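Local coordinates for extracellular sialidase/neuraminidase, putative (Aspergillus fumigatus, PDB 2XZI), which acts as a KDNase of the sialidase family, probably releasing terminal deaminoneuraminic acid from glycoconjugates by hydrolysis, at residues D64-L70 and G96-W102; T125-G130 and T138-D144. The contacts are given in a common frame with arbitrary orientation. Residues are numbered along the deposited sequence.

Interaction 1: residues D64-L70 and G96-W102. With NA (sodium ion), chain E; KDM (deamino-alpha-neuraminic acid), chain C.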
loop_
_atom_site.group_PDB
_atom_site.type_symbol
_atom_site.label_atom_id
_atom_site.label_comp_id
_atom_site.label_asym_id
_atom_site.label_seq_id
_atom_site.Cartn_x
_atom_site.Cartn_y
_atom_site.Cartn_z
ATOM N N ASP A 64 -2.882 8.267 13.388
ATOM C CA ASP A 64 -3.077 6.850 13.051
ATOM C C ASP A 64 -4.250 6.218 13.791
ATOM O O ASP A 64 -4.672 5.108 13.455
ATOM C CB ASP A 64 -1.846 6.008 13.434
ATOM C CG ASP A 64 -0.548 6.448 12.763
ATOM O OD1 ASP A 64 -0.542 7.257 11.824
ATOM O OD2 ASP A 64 0.509 5.958 13.225
ATOM N N PHE A 65 -4.728 6.893 14.833
ATOM C CA PHE A 65 -5.784 6.373 15.697
ATOM C C PHE A 65 -6.971 7.327 15.629
ATOM O O PHE A 65 -6.864 8.431 15.077
ATOM C CB PHE A 65 -5.280 6.283 17.148
ATOM C CG PHE A 65 -4.712 7.583 17.653
ATOM C CD1 PHE A 65 -5.543 8.550 18.233
ATOM C CD2 PHE A 65 -3.357 7.856 17.524
ATOM C CE1 PHE A 65 -5.021 9.773 18.678
ATOM C CE2 PHE A 65 -2.830 9.080 17.967
ATOM C CZ PHE A 65 -3.669 10.037 18.534
ATOM N N GLY A 66 -8.086 6.907 16.222
ATOM C CA GLY A 66 -9.332 7.666 16.145
ATOM C C GLY A 66 -10.186 7.198 14.987
ATOM O O GLY A 66 -9.990 6.109 14.450
ATOM N N ASP A 67 -11.155 8.032 14.611
ATOM C CA ASP A 67 -12.128 7.684 13.591
ATOM C C ASP A 67 -11.481 7.728 12.202
ATOM O O ASP A 67 -11.167 8.810 11.666
ATOM C CB ASP A 67 -13.322 8.644 13.676
ATOM C CG ASP A 67 -14.463 8.248 12.772
ATOM O OD1 ASP A 67 -14.446 7.138 12.189
ATOM O OD2 ASP A 67 -15.412 9.052 12.650
ATOM N N ILE A 68 -11.291 6.541 11.625
ATOM C CA ILE A 68 -10.651 6.385 10.316
ATOM C C ILE A 68 -11.467 5.376 9.545
ATOM O O ILE A 68 -11.753 4.292 10.058
ATOM C CB ILE A 68 -9.179 5.919 10.461
ATOM C CG1 ILE A 68 -8.340 6.949 11.221
ATOM C CG2 ILE A 68 -8.562 5.606 9.095
ATOM C CD1 ILE A 68 -6.945 6.474 11.617
ATOM N N ASN A 69 -11.872 5.753 8.334
ATOM C CA ASN A 69 -12.656 4.885 7.455
ATOM C C ASN A 69 -11.828 4.409 6.282
ATOM O O ASN A 69 -10.900 5.110 5.848
ATOM C CB ASN A 69 -13.943 5.587 6.963
ATOM C CG ASN A 69 -14.791 6.093 8.087
ATOM O OD1 ASN A 69 -14.687 5.616 9.209
ATOM N ND2 ASN A 69 -15.680 7.045 7.789
ATOM N N LEU A 70 -12.171 3.233 5.763
ATOM C CA LEU A 70 -11.483 2.723 4.579
ATOM C C LEU A 70 -12.256 3.150 3.353
ATOM O O LEU A 70 -13.385 2.699 3.145
ATOM C CB LEU A 70 -11.370 1.196 4.625
ATOM C CG LEU A 70 -10.179 0.568 3.892
ATOM C CD1 LEU A 70 -10.226 0.784 2.371
ATOM C CD2 LEU A 70 -8.872 1.041 4.444
ATOM N N GLY A 96 -16.779 1.876 7.286
ATOM C CA GLY A 96 -16.594 3.065 8.126
ATOM C C GLY A 96 -17.331 2.981 9.451
ATOM O O GLY A 96 -17.405 3.961 10.199
ATOM N N SER A 97 -17.867 1.805 9.755
ATOM C CA SER A 97 -18.692 1.613 10.952
ATOM C C SER A 97 -17.983 1.968 12.263
ATOM O O SER A 97 -16.844 1.569 12.485
ATOM C CB SER A 97 -19.212 0.173 10.998
ATOM O OG SER A 97 -18.154 -0.769 10.889
ATOM N N GLY A 98 -18.663 2.714 13.130
ATOM C CA GLY A 98 -18.097 3.072 14.428
ATOM C C GLY A 98 -17.129 4.240 14.339
ATOM O O GLY A 98 -16.990 4.862 13.273
ATOM N N ALA A 99 -16.459 4.542 15.454
ATOM C CA ALA A 99 -15.478 5.641 15.528
ATOM C C ALA A 99 -14.063 5.090 15.753
ATOM O O ALA A 99 -13.135 5.814 16.159
ATOM C CB ALA A 99 -15.855 6.610 16.628
ATOM N N GLY A 100 -13.915 3.798 15.478
ATOM C CA GLY A 100 -12.623 3.144 15.512
ATOM C C GLY A 100 -11.886 3.324 14.199
ATOM O O GLY A 100 -12.322 4.062 13.300
ATOM N N THR A 101 -10.771 2.618 14.089
ATOM C CA THR A 101 -9.843 2.732 12.975
ATOM C C THR A 101 -9.998 1.535 12.060
ATOM O O THR A 101 -9.764 0.400 12.489
ATOM C CB THR A 101 -8.363 2.730 13.480
ATOM O OG1 THR A 101 -8.124 3.816 14.385
ATOM C CG2 THR A 101 -7.357 2.742 12.312
ATOM N N TRP A 102 -10.406 1.783 10.816
ATOM C CA TRP A 102 -10.355 0.787 9.751
ATOM C C TRP A 102 -9.228 1.189 8.812
ATOM O O TRP A 102 -9.280 2.275 8.228
ATOM C CB TRP A 102 -11.662 0.744 8.952
ATOM C CG TRP A 102 -12.852 0.274 9.715
ATOM C CD1 TRP A 102 -13.774 1.058 10.330
ATOM C CD2 TRP A 102 -13.241 -1.084 9.961
ATOM N NE1 TRP A 102 -14.730 0.273 10.945
ATOM C CE2 TRP A 102 -14.424 -1.043 10.731
ATOM C CE3 TRP A 102 -12.710 -2.332 9.595
ATOM C CZ2 TRP A 102 -15.085 -2.205 11.157
ATOM C CZ3 TRP A 102 -13.369 -3.483 10.013
ATOM C CH2 TRP A 102 -14.543 -3.409 10.783
HETATM NA NA NA E . -15.953 5.501 11.196
HETATM C C2 KDM C . 2.825 5.117 10.733
HETATM C C1 KDM C . 3.885 5.918 9.987
HETATM C C3 KDM C . 1.511 5.080 9.931
HETATM C C4 KDM C . 0.649 3.816 10.218
HETATM C C5 KDM C . 1.048 3.039 11.480
HETATM C C6 KDM C . 2.549 2.667 11.393
HETATM C C7 KDM C . 3.108 2.097 12.706
HETATM C C8 KDM C . 4.543 1.579 12.501
HETATM C C9 KDM C . 5.125 1.059 13.805
HETATM O O5 KDM C . 0.209 1.870 11.660
HETATM O O1A KDM C . 3.509 6.760 9.137
HETATM O O1B KDM C . 5.072 5.672 10.308
HETATM O O4 KDM C . -0.710 4.235 10.349
HETATM O O6 KDM C . 3.396 3.801 11.007
HETATM O O7 KDM C . 3.105 3.127 13.698
HETATM O O8 KDM C . 4.564 0.500 11.556
HETATM O O9 KDM C . 4.363 -0.098 14.186
HETATM O O2 KDM C . 2.635 5.824 11.965
HETATM O O HOH W 1 -8.339 4.630 17.725
HETATM O O HOH W 2 -16.919 7.658 10.450
HETATM O O HOH W 3 -14.173 4.142 11.533
#

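Interaction 2: residues T125-G130 and T138-D144. With KDM (deamino-alpha-neuraminic acid), chain C.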
loop_
_atom_site.group_PDB
_atom_site.type_symbol
_atom_site.label_atom_id
_atom_site.label_comp_id
_atom_site.label_asym_id
_atom_site.label_seq_id
_atom_site.Cartn_x
_atom_site.Cartn_y
_atom_site.Cartn_z
ATOM N N THR A 125 -11.130 3.949 21.217
ATOM C CA THR A 125 -10.499 4.548 22.386
ATOM C C THR A 125 -9.139 3.932 22.655
ATOM O O THR A 125 -8.584 4.099 23.739
ATOM C CB THR A 125 -11.382 4.413 23.649
ATOM O OG1 THR A 125 -11.630 3.027 23.913
ATOM C CG2 THR A 125 -12.714 5.175 23.473
ATOM N N TYR A 126 -8.602 3.217 21.666
ATOM C CA TYR A 126 -7.247 2.661 21.764
ATOM C C TYR A 126 -6.301 3.278 20.743
ATOM O O TYR A 126 -6.728 3.708 19.660
ATOM C CB TYR A 126 -7.265 1.146 21.576
ATOM C CG TYR A 126 -7.946 0.405 22.685
ATOM C CD1 TYR A 126 -9.324 0.217 22.672
ATOM C CD2 TYR A 126 -7.222 -0.095 23.769
ATOM C CE1 TYR A 126 -9.969 -0.453 23.699
ATOM C CE2 TYR A 126 -7.860 -0.768 24.795
ATOM C CZ TYR A 126 -9.231 -0.941 24.751
ATOM O OH TYR A 126 -9.877 -1.611 25.766
ATOM N N SER A 127 -5.017 3.313 21.092
ATOM C CA SER A 127 -3.963 3.738 20.177
ATOM C C SER A 127 -2.704 2.919 20.417
ATOM O O SER A 127 -2.563 2.308 21.480
ATOM C CB SER A 127 -3.686 5.238 20.301
ATOM O OG SER A 127 -3.083 5.565 21.549
ATOM N N GLN A 128 -1.805 2.899 19.432
ATOM C CA GLN A 128 -0.587 2.107 19.512
ATOM C C GLN A 128 0.214 2.386 20.783
ATOM O O GLN A 128 0.623 1.452 21.476
ATOM C CB GLN A 128 0.262 2.314 18.251
ATOM C CG GLN A 128 1.484 1.387 18.185
ATOM C CD GLN A 128 2.161 1.407 16.834
ATOM O OE1 GLN A 128 1.982 2.332 16.038
ATOM N NE2 GLN A 128 2.956 0.377 16.565
ATOM N N ASN A 129 0.416 3.662 21.093
ATOM C CA ASN A 129 1.201 4.044 22.271
ATOM C C ASN A 129 0.364 4.233 23.534
ATOM O O ASN A 129 0.887 4.116 24.644
ATOM C CB ASN A 129 2.002 5.312 21.994
ATOM C CG ASN A 129 2.991 5.142 20.861
ATOM O OD1 ASN A 129 3.606 4.087 20.705
ATOM N ND2 ASN A 129 3.162 6.194 20.070
ATOM N N GLY A 130 -0.929 4.507 23.377
ATOM C CA GLY A 130 -1.773 4.861 24.512
ATOM C C GLY A 130 -1.530 6.286 24.978
ATOM O O GLY A 130 -0.539 6.921 24.595
ATOM N N THR A 138 -10.987 12.816 25.174
ATOM C CA THR A 138 -10.808 11.444 25.675
ATOM C C THR A 138 -9.351 11.021 25.514
ATOM O O THR A 138 -8.733 11.278 24.487
ATOM C CB THR A 138 -11.690 10.427 24.899
ATOM O OG1 THR A 138 -13.067 10.792 25.011
ATOM C CG2 THR A 138 -11.513 8.984 25.418
ATOM N N VAL A 139 -8.806 10.372 26.535
ATOM C CA VAL A 139 -7.433 9.888 26.506
ATOM C C VAL A 139 -7.447 8.395 26.142
ATOM O O VAL A 139 -8.163 7.614 26.758
ATOM C CB VAL A 139 -6.763 10.135 27.881
ATOM C CG1 VAL A 139 -5.331 9.615 27.913
ATOM C CG2 VAL A 139 -6.810 11.639 28.224
ATOM N N THR A 140 -6.675 7.997 25.127
ATOM C CA THR A 140 -6.709 6.599 24.673
ATOM C C THR A 140 -6.009 5.629 25.622
ATOM O O THR A 140 -5.087 6.006 26.347
ATOM C CB THR A 140 -6.037 6.400 23.305
ATOM O OG1 THR A 140 -4.639 6.688 23.411
ATOM C CG2 THR A 140 -6.694 7.247 22.218
ATOM N N LYS A 141 -6.470 4.378 25.594
ATOM C CA LYS A 141 -5.795 3.264 26.236
ATOM C C LYS A 141 -4.801 2.704 25.231
ATOM O O LYS A 141 -5.031 2.785 24.020
ATOM C CB LYS A 141 -6.798 2.174 26.614
ATOM C CG LYS A 141 -7.814 2.594 27.682
ATOM C CD LYS A 141 -8.935 1.578 27.844
ATOM C CE LYS A 141 -9.962 1.645 26.714
ATOM N NZ LYS A 141 -10.639 2.973 26.567
ATOM N N LYS A 142 -3.711 2.125 25.723
ATOM C CA LYS A 142 -2.734 1.473 24.859
ATOM C C LYS A 142 -3.304 0.178 24.301
ATOM O O LYS A 142 -3.923 -0.594 25.012
ATOM C CB LYS A 142 -1.428 1.211 25.618
ATOM C CG LYS A 142 -0.297 0.720 24.731
ATOM C CD LYS A 142 1.026 0.567 25.487
ATOM C CE LYS A 142 2.117 0.069 24.533
ATOM N NZ LYS A 142 3.489 0.075 25.128
ATOM N N ILE A 143 -3.110 -0.040 23.001
ATOM C CA ILE A 143 -3.456 -1.311 22.385
ATOM C C ILE A 143 -2.858 -2.440 23.233
ATOM O O ILE A 143 -1.683 -2.396 23.608
ATOM C CB ILE A 143 -2.946 -1.351 20.923
ATOM C CG1 ILE A 143 -3.796 -0.437 20.023
ATOM C CG2 ILE A 143 -2.933 -2.773 20.378
ATOM C CD1 ILE A 143 -5.117 -0.985 19.613
ATOM N N ASP A 144 -3.685 -3.424 23.559
ATOM C CA ASP A 144 -3.254 -4.516 24.440
ATOM C C ASP A 144 -3.726 -5.858 23.897
ATOM O O ASP A 144 -4.228 -5.934 22.780
ATOM C CB ASP A 144 -3.718 -4.260 25.892
ATOM C CG ASP A 144 -5.232 -4.227 26.042
ATOM O OD1 ASP A 144 -5.967 -4.896 25.284
ATOM O OD2 ASP A 144 -5.707 -3.509 26.961
HETATM C C2 KDM C . 2.825 5.117 10.733
HETATM C C1 KDM C . 3.885 5.918 9.987
HETATM C C3 KDM C . 1.511 5.080 9.931
HETATM C C4 KDM C . 0.649 3.816 10.218
HETATM C C5 KDM C . 1.048 3.039 11.480
HETATM C C6 KDM C . 2.549 2.667 11.393
HETATM C C7 KDM C . 3.108 2.097 12.706
HETATM C C8 KDM C . 4.543 1.579 12.501
HETATM C C9 KDM C . 5.125 1.059 13.805
HETATM O O5 KDM C . 0.209 1.870 11.660
HETATM O O1A KDM C . 3.509 6.760 9.137
HETATM O O1B KDM C . 5.072 5.672 10.308
HETATM O O4 KDM C . -0.710 4.235 10.349
HETATM O O6 KDM C . 3.396 3.801 11.007
HETATM O O7 KDM C . 3.105 3.127 13.698
HETATM O O8 KDM C . 4.564 0.500 11.556
HETATM O O9 KDM C . 4.363 -0.098 14.186
HETATM O O2 KDM C . 2.635 5.824 11.965
HETATM O O HOH W 4 -8.401 -3.281 27.420
HETATM O O HOH W 5 3.496 3.258 24.959
#

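Interaction 1: residues D64-L70 and G96-W102
Thr101 tucks its side chain against the turn that precedes strand 68-74: CG2 lies 3.8 Å from both Asp64 O and Ile68 CD1, while Thr101 OG1 donates a 3.0 Å hydrogen bond to Gly66 O. Beside it the backbones form a single beta bridge, Ile68 N to Gly100 O at 3.2 Å and Trp102 N to Ile68 O at 2.9 Å, which joins two neighbouring sheets, the propeller blades that contain strands 68-74 and 101-109. Next to the bridge sits a sodium ion in an all-oxygen shell. Asp67 OD1, Asn69 OD1 and Gly98 O each lie 2.4 Å from NA and Gly96 O lies 2.3 Å from it; two waters complete six ligands. One water also donates to Ile68 O and Gly100 O, linking the metal to the bridge. Trp102 NE1 holds the metal-binding loop with a 2.9 Å hydrogen bond to Ser97 O, and at Gly96 a CB would clash with Asn69. At the other end, Asp64 OD2 accepts a very short 2.5 Å hydrogen bond from KDM O2, and Asp64 OD1 forms a salt bridge with Arg58; this placement of Asp64 is consistent with the acid/base aspartate of sialidases. With Asp67 as the one carboxylate in its shell, the sodium draws together oxygens that would otherwise repel, such as Asn69 OD1 and Gly96 O, 3.3 Å apart.

Interaction 2: residues T125-G130 and T138-D144
Two short strands make a parallel sheet of their own here, in a chain whose other sheets are antiparallel. Strands 126-127 and 141-142 are joined by Lys141 N to Thr125 O (2.8 Å), Ser127 N to Lys141 O (3.0 Å) and Ile143 N to Ser127 O (2.9 Å). On the face of Tyr126 and Lys141, the lysine crosses the ring: Lys141 NZ stands 4.8 Å from the ring centroid in a cation-pi contact and donates to Thr125 OG1 at 2.8 Å. Ile143 CD1 packs 3.6 Å from Tyr126 CB. On the face of Ser127, Thr140 OG1 donates to Ser127 OG at 2.7 Å, and Asp132 also bonds that serine. Gly130, at positive phi, brings its CA within 3.5 Å of Lys142 CA, where a CB would clash. Gln128, whose CA-to-CB bond points away from 138-144, holds the glycerol tail of the sugar: Gln128 OE1 accepts from KDM O7 at 2.7 Å and Gln128 NE2 donates to KDM O9 at 2.8 Å. Such an excursion between blade strands, lining the sugar pocket, fits a sialidase beta-propeller.

The two interactions follow in series along the chain, their centres 14 Å apart on the same side of the molecule. Interaction 1 joins the sheet of strands 37-45 to 92-93 with the next one, starting at strand 101-109; interaction 2 belongs to the connection between strands 115-122 and 152-158 of that second sheet. It lies farther out, about 24 Å from the chain centre to its own centre, against 17 Å for interaction 1. They touch through Phe65, whose CG is 3.7 Å from Ser127 CB. Both reach the same KDM, at O2 and at O7 and O9, so neighbouring propeller blades supply different walls of one sugar pocket.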